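Local coordinates for putative esterase (Bacteroides intestinalis DSM 17393, PDB 5VOL), which probably hydrolyses ferulic acid esters of arabinoxylan as a carbohydrate esterase family 1 enzyme of the alpha/beta-hydrolase fold, at residues V59-L73 against W254-P266. Sequence-based numbering, arbitrary orientation.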
loop_
_atom_site.group_PDB
_atom_site.type_symbol
_atom_site.label_atom_id
_atom_site.label_comp_id
_atom_site.label_asym_id
_atom_site.label_seq_id
_atom_site.Cartn_x
_atom_site.Cartn_y
_atom_site.Cartn_z
ATOM N N VAL C 59 -12.669 5.691 22.175
ATOM C CA VAL C 59 -12.072 6.352 21.022
ATOM C C VAL C 59 -11.651 5.355 19.916
ATOM O O VAL C 59 -11.793 5.657 18.734
ATOM C CB VAL C 59 -10.860 7.217 21.436
ATOM C CG1 VAL C 59 -9.705 6.362 21.910
ATOM C CG2 VAL C 59 -10.435 8.117 20.287
ATOM N N TRP C 60 -11.157 4.178 20.292
ATOM C CA TRP C 60 -10.725 3.190 19.300
ATOM C C TRP C 60 -11.908 2.708 18.452
ATOM O O TRP C 60 -11.761 2.482 17.251
ATOM C CB TRP C 60 -10.010 2.010 19.978
ATOM C CG TRP C 60 -8.515 2.204 20.041
ATOM C CD1 TRP C 60 -7.756 2.403 21.154
ATOM C CD2 TRP C 60 -7.609 2.261 18.922
ATOM N NE1 TRP C 60 -6.432 2.560 20.805
ATOM C CE2 TRP C 60 -6.320 2.483 19.438
ATOM C CE3 TRP C 60 -7.773 2.150 17.533
ATOM C CZ2 TRP C 60 -5.194 2.583 18.617
ATOM C CZ3 TRP C 60 -6.653 2.246 16.715
ATOM C CH2 TRP C 60 -5.381 2.462 17.259
ATOM N N ALA C 61 -13.086 2.581 19.053
ATOM C CA ALA C 61 -14.266 2.227 18.281
ATOM C C ALA C 61 -14.807 3.420 17.485
ATOM O O ALA C 61 -15.175 3.280 16.323
ATOM C CB ALA C 61 -15.357 1.660 19.191
ATOM N N GLU C 62 -14.846 4.597 18.097
ATOM C CA GLU C 62 -15.512 5.743 17.480
ATOM C C GLU C 62 -14.674 6.437 16.415
ATOM O O GLU C 62 -15.203 6.852 15.394
ATOM C CB GLU C 62 -15.916 6.761 18.557
ATOM C CG GLU C 62 -16.783 6.134 19.617
ATOM C CD GLU C 62 -17.444 7.150 20.528
ATOM O OE1 GLU C 62 -17.003 8.316 20.545
ATOM O OE2 GLU C 62 -18.402 6.763 21.230
ATOM N N ARG C 63 -13.377 6.582 16.648
ATOM C CA ARG C 63 -12.511 7.249 15.680
ATOM C C ARG C 63 -11.559 6.249 14.999
ATOM O O ARG C 63 -11.136 6.460 13.863
ATOM C CB ARG C 63 -11.715 8.379 16.354
ATOM C CG ARG C 63 -10.746 9.128 15.407
ATOM C CD ARG C 63 -11.484 9.812 14.235
ATOM N NE ARG C 63 -10.585 10.419 13.241
ATOM C CZ ARG C 63 -10.032 9.774 12.208
ATOM N NH1 ARG C 63 -10.256 8.482 12.011
ATOM N NH2 ARG C 63 -9.249 10.429 11.355
ATOM N N GLY C 64 -11.207 5.182 15.707
ATOM C CA GLY C 64 -10.359 4.142 15.154
ATOM C C GLY C 64 -11.143 3.255 14.208
ATOM O O GLY C 64 -10.557 2.581 13.368
ATOM N N HIS C 65 -12.467 3.281 14.335
ATOM C CA HIS C 65 -13.363 2.413 13.559
ATOM C C HIS C 65 -12.965 0.936 13.634
ATOM O O HIS C 65 -12.983 0.225 12.612
ATOM C CB HIS C 65 -13.421 2.873 12.089
ATOM C CG HIS C 65 -13.814 4.310 11.932
ATOM N ND1 HIS C 65 -15.045 4.795 12.324
ATOM C CD2 HIS C 65 -13.130 5.377 11.447
ATOM C CE1 HIS C 65 -15.105 6.090 12.085
ATOM N NE2 HIS C 65 -13.956 6.469 11.549
ATOM N N VAL C 66 -12.626 0.471 14.837
ATOM C CA VAL C 66 -12.137 -0.896 15.000
ATOM C C VAL C 66 -13.117 -1.926 14.448
ATOM O O VAL C 66 -12.691 -2.893 13.832
ATOM C CB VAL C 66 -11.832 -1.235 16.476
ATOM C CG1 VAL C 66 -11.348 -2.680 16.599
ATOM C CG2 VAL C 66 -10.771 -0.313 16.993
ATOM N N LYS C 67 -14.416 -1.729 14.654
ATOM C CA LYS C 67 -15.377 -2.702 14.133
ATOM C C LYS C 67 -15.282 -2.833 12.599
ATOM O O LYS C 67 -15.274 -3.939 12.060
ATOM C CB LYS C 67 -16.804 -2.330 14.525
ATOM C CG LYS C 67 -17.868 -3.095 13.723
ATOM C CD LYS C 67 -19.260 -2.978 14.346
ATOM C CE LYS C 67 -20.365 -3.260 13.326
ATOM N NZ LYS C 67 -20.296 -4.643 12.729
ATOM N N ASP C 68 -15.216 -1.698 11.906
ATOM C CA ASP C 68 -15.201 -1.705 10.441
ATOM C C ASP C 68 -13.921 -2.309 9.889
ATOM O O ASP C 68 -13.953 -3.001 8.871
ATOM C CB ASP C 68 -15.395 -0.285 9.888
ATOM C CG ASP C 68 -16.760 0.268 10.205
ATOM O OD1 ASP C 68 -17.675 -0.555 10.433
ATOM O OD2 ASP C 68 -16.928 1.507 10.237
ATOM N N VAL C 69 -12.794 -2.028 10.534
ATOM C CA VAL C 69 -11.526 -2.593 10.101
ATOM C C VAL C 69 -11.518 -4.108 10.340
ATOM O O VAL C 69 -11.119 -4.871 9.458
ATOM C CB VAL C 69 -10.330 -1.945 10.821
ATOM C CG1 VAL C 69 -9.028 -2.632 10.411
ATOM C CG2 VAL C 69 -10.261 -0.447 10.509
ATOM N N MET C 70 -11.977 -4.551 11.516
ATOM C CA MET C 70 -12.066 -5.986 11.771
ATOM C C MET C 70 -13.009 -6.702 10.800
ATOM O O MET C 70 -12.695 -7.796 10.329
ATOM C CB MET C 70 -12.504 -6.261 13.215
ATOM C CG MET C 70 -11.368 -6.237 14.227
ATOM S SD MET C 70 -10.197 -7.595 14.008
ATOM C CE MET C 70 -11.173 -8.989 14.583
ATOM N N ASP C 71 -14.162 -6.112 10.509
ATOM C CA ASP C 71 -15.109 -6.747 9.601
ATOM C C ASP C 71 -14.479 -6.978 8.219
ATOM O O ASP C 71 -14.672 -8.029 7.617
ATOM C CB ASP C 71 -16.379 -5.913 9.464
ATOM C CG ASP C 71 -17.266 -5.981 10.707
ATOM O OD1 ASP C 71 -17.056 -6.881 11.551
ATOM O OD2 ASP C 71 -18.170 -5.129 10.822
ATOM N N ARG C 72 -13.712 -5.994 7.745
ATOM C CA ARG C 72 -12.919 -6.136 6.524
ATOM C C ARG C 72 -11.855 -7.241 6.649
ATOM O O ARG C 72 -11.800 -8.165 5.825
ATOM C CB ARG C 72 -12.260 -4.788 6.164
ATOM C CG ARG C 72 -11.240 -4.870 5.033
ATOM C CD ARG C 72 -11.924 -4.812 3.659
ATOM N NE ARG C 72 -12.319 -3.459 3.259
ATOM C CZ ARG C 72 -13.566 -2.995 3.279
ATOM N NH1 ARG C 72 -13.817 -1.755 2.875
ATOM N NH2 ARG C 72 -14.567 -3.765 3.686
ATOM N N LEU C 73 -11.012 -7.167 7.676
ATOM C CA LEU C 73 -9.873 -8.067 7.751
ATOM C C LEU C 73 -10.278 -9.494 8.151
ATOM O O LEU C 73 -9.616 -10.462 7.768
ATOM C CB LEU C 73 -8.819 -7.501 8.710
ATOM C CG LEU C 73 -8.214 -6.178 8.207
ATOM C CD1 LEU C 73 -7.146 -5.630 9.134
ATOM C CD2 LEU C 73 -7.656 -6.323 6.788
ATOM N N TRP C 254 -5.040 10.704 14.364
ATOM C CA TRP C 254 -5.868 9.509 14.241
ATOM C C TRP C 254 -5.844 8.875 12.854
ATOM O O TRP C 254 -6.154 7.687 12.717
ATOM C CB TRP C 254 -7.309 9.814 14.673
ATOM C CG TRP C 254 -7.430 9.479 16.122
ATOM C CD1 TRP C 254 -7.352 10.345 17.179
ATOM C CD2 TRP C 254 -7.553 8.162 16.689
ATOM N NE1 TRP C 254 -7.449 9.652 18.365
ATOM C CE2 TRP C 254 -7.569 8.311 18.089
ATOM C CE3 TRP C 254 -7.668 6.872 16.141
ATOM C CZ2 TRP C 254 -7.699 7.222 18.957
ATOM C CZ3 TRP C 254 -7.797 5.790 16.999
ATOM C CH2 TRP C 254 -7.811 5.973 18.399
ATOM N N GLU C 255 -5.445 9.615 11.827
ATOM C CA GLU C 255 -5.243 8.942 10.545
ATOM C C GLU C 255 -4.079 7.973 10.676
ATOM O O GLU C 255 -4.099 6.893 10.094
ATOM C CB GLU C 255 -4.989 9.934 9.402
ATOM C CG GLU C 255 -6.254 10.575 8.853
ATOM C CD GLU C 255 -7.245 9.565 8.294
ATOM O OE1 GLU C 255 -6.964 8.938 7.239
ATOM O OE2 GLU C 255 -8.320 9.380 8.915
ATOM N N TYR C 256 -3.062 8.349 11.445
ATOM C CA TYR C 256 -1.937 7.453 11.665
ATOM C C TYR C 256 -2.353 6.189 12.443
ATOM O O TYR C 256 -1.880 5.097 12.158
ATOM C CB TYR C 256 -0.799 8.161 12.418
ATOM C CG TYR C 256 0.537 7.508 12.150
ATOM C CD1 TYR C 256 1.267 7.828 11.000
ATOM C CD2 TYR C 256 1.056 6.545 13.009
ATOM C CE1 TYR C 256 2.491 7.216 10.723
ATOM C CE2 TYR C 256 2.283 5.924 12.734
ATOM C CZ TYR C 256 2.990 6.268 11.590
ATOM O OH TYR C 256 4.207 5.676 11.302
ATOM N N TRP C 257 -3.241 6.349 13.416
ATOM C CA TRP C 257 -3.555 5.263 14.348
ATOM C C TRP C 257 -4.617 4.354 13.748
ATOM O O TRP C 257 -4.548 3.140 13.893
ATOM C CB TRP C 257 -3.987 5.841 15.710
ATOM C CG TRP C 257 -2.866 6.645 16.303
ATOM C CD1 TRP C 257 -1.529 6.350 16.234
ATOM C CD2 TRP C 257 -2.960 7.909 16.981
ATOM N NE1 TRP C 257 -0.796 7.346 16.832
ATOM C CE2 TRP C 257 -1.648 8.312 17.300
ATOM C CE3 TRP C 257 -4.023 8.735 17.349
ATOM C CZ2 TRP C 257 -1.370 9.510 17.978
ATOM C CZ3 TRP C 257 -3.746 9.927 18.030
ATOM C CH2 TRP C 257 -2.436 10.296 18.334
ATOM N N HIS C 258 -5.567 4.928 13.018
ATOM C CA HIS C 258 -6.508 4.088 12.274
ATOM C C HIS C 258 -5.795 3.233 11.198
ATOM O O HIS C 258 -6.021 2.024 11.086
ATOM C CB HIS C 258 -7.596 4.951 11.626
ATOM C CG HIS C 258 -8.296 4.279 10.488
ATOM N ND1 HIS C 258 -7.951 4.488 9.165
ATOM C CD2 HIS C 258 -9.325 3.400 10.465
ATOM C CE1 HIS C 258 -8.719 3.755 8.387
ATOM N NE2 HIS C 258 -9.570 3.089 9.150
ATOM N N SER C 259 -4.934 3.859 10.403
ATOM C CA SER C 259 -4.217 3.122 9.372
ATOM C C SER C 259 -3.266 2.088 10.003
ATOM O O SER C 259 -3.021 1.034 9.424
ATOM C CB SER C 259 -3.463 4.085 8.444
ATOM O OG SER C 259 -2.460 4.793 9.144
ATOM N N ALA C 260 -2.769 2.370 11.212
ATOM C CA ALA C 260 -1.911 1.425 11.920
ATOM C C ALA C 260 -2.625 0.101 12.197
ATOM O O ALA C 260 -2.003 -0.965 12.213
ATOM C CB ALA C 260 -1.402 2.052 13.257
ATOM N N LEU C 261 -3.933 0.157 12.413
ATOM C CA LEU C 261 -4.713 -1.062 12.638
ATOM C C LEU C 261 -4.575 -2.075 11.524
ATOM O O LEU C 261 -4.611 -3.276 11.771
ATOM C CB LEU C 261 -6.194 -0.732 12.803
ATOM C CG LEU C 261 -6.629 -0.256 14.177
ATOM C CD1 LEU C 261 -8.123 0.017 14.135
ATOM C CD2 LEU C 261 -6.311 -1.331 15.226
ATOM N N TYR C 262 -4.445 -1.586 10.291
ATOM C CA TYR C 262 -4.338 -2.460 9.136
ATOM C C TYR C 262 -3.015 -3.218 9.115
ATOM O O TYR C 262 -2.886 -4.233 8.432
ATOM C CB TYR C 262 -4.530 -1.651 7.838
ATOM C CG TYR C 262 -5.990 -1.394 7.518
ATOM C CD1 TYR C 262 -6.722 -2.323 6.794
ATOM C CD2 TYR C 262 -6.644 -0.237 7.958
ATOM C CE1 TYR C 262 -8.049 -2.117 6.495
ATOM C CE2 TYR C 262 -7.990 -0.018 7.668
ATOM C CZ TYR C 262 -8.680 -0.972 6.928
ATOM O OH TYR C 262 -10.002 -0.803 6.611
ATOM N N GLN C 263 -2.034 -2.751 9.876
ATOM C CA GLN C 263 -0.805 -3.525 10.064
ATOM C C GLN C 263 -0.842 -4.322 11.372
ATOM O O GLN C 263 -0.365 -5.471 11.447
ATOM C CB GLN C 263 0.409 -2.599 10.037
ATOM C CG GLN C 263 0.705 -2.097 8.633
ATOM C CD GLN C 263 1.332 -0.712 8.598
ATOM O OE1 GLN C 263 1.266 -0.029 7.571
ATOM N NE2 GLN C 263 1.956 -0.292 9.711
ATOM N N CYS C 264 -1.417 -3.703 12.400
ATOM C CA CYS C 264 -1.462 -4.298 13.740
ATOM C C CYS C 264 -2.296 -5.568 13.803
ATOM O O CYS C 264 -1.853 -6.569 14.341
ATOM C CB CYS C 264 -2.009 -3.286 14.750
ATOM S SG CYS C 264 -2.154 -3.922 16.442
ATOM N N LEU C 265 -3.507 -5.529 13.268
ATOM C CA LEU C 265 -4.394 -6.677 13.404
ATOM C C LEU C 265 -3.882 -7.923 12.661
ATOM O O LEU C 265 -3.900 -9.035 13.224
ATOM C CB LEU C 265 -5.800 -6.295 12.951
ATOM C CG LEU C 265 -6.416 -5.228 13.881
ATOM C CD1 LEU C 265 -7.747 -4.743 13.323
ATOM C CD2 LEU C 265 -6.581 -5.785 15.318
ATOM N N PRO C 266 -3.391 -7.759 11.420
ATOM C CA PRO C 266 -2.775 -8.945 10.791
ATOM C C PRO C 266 -1.506 -9.412 11.501
ATOM O O PRO C 266 -1.226 -10.610 11.531
ATOM C CB PRO C 266 -2.451 -8.470 9.353
ATOM C CG PRO C 266 -3.482 -7.393 9.079
ATOM C CD PRO C 266 -3.644 -6.676 10.449
HETATM O O HOH W 1 -9.868 7.161 9.523
#
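On one side of the central sheet of this alpha/beta-hydrolase fold, helix 66-73 and helix 254-266 run side by side at 33°, and Trp60, on the short helix 59-62, meets Trp254 at the N-terminal end of helix 254-266. The pair is T-shaped: the edge of the six-membered ring of Trp254 points at the face of Trp60, planes 76° apart, with CH2 over the middle of the Trp60 indole. Arg63 CG makes a CH-pi contact over the five-membered ring of Trp254, 3.4 Å from its CG; the opposite face receives the edge of Trp257, through CE3. With CG anti to the backbone N (chi1 179°) and a bend at chi2, Arg63 runs on across the indole and delivers NH2 to Glu255 OE2 at 2.8 Å, a nearly straight salt bridge in the guanidinium plane using the anti lone pair; NH2 also pairs with Asp68 OD2 of the second subunit in a salt bridge. A water links Arg63 NH1 to Glu255 OE2, while OE1 is hydrogen-bonded to Tyr262 OH of the second subunit. Further along, Val69 is a knob among His258, Leu261, Tyr262 and Leu265; its CG1 sits over the Tyr262 ring, 3.9 Å from CZ. Leu73 CD1 closes the row against Pro266 CD, 3.9 Å away. An alanine in place of Trp254 would probably leave the Trp60 face without its edge partner and the Arg63 chain freer to swing. Apolar along the helices, the contact turns ionic at Arg63 and Glu255, whose side chains join the two segments and also reach the second subunit.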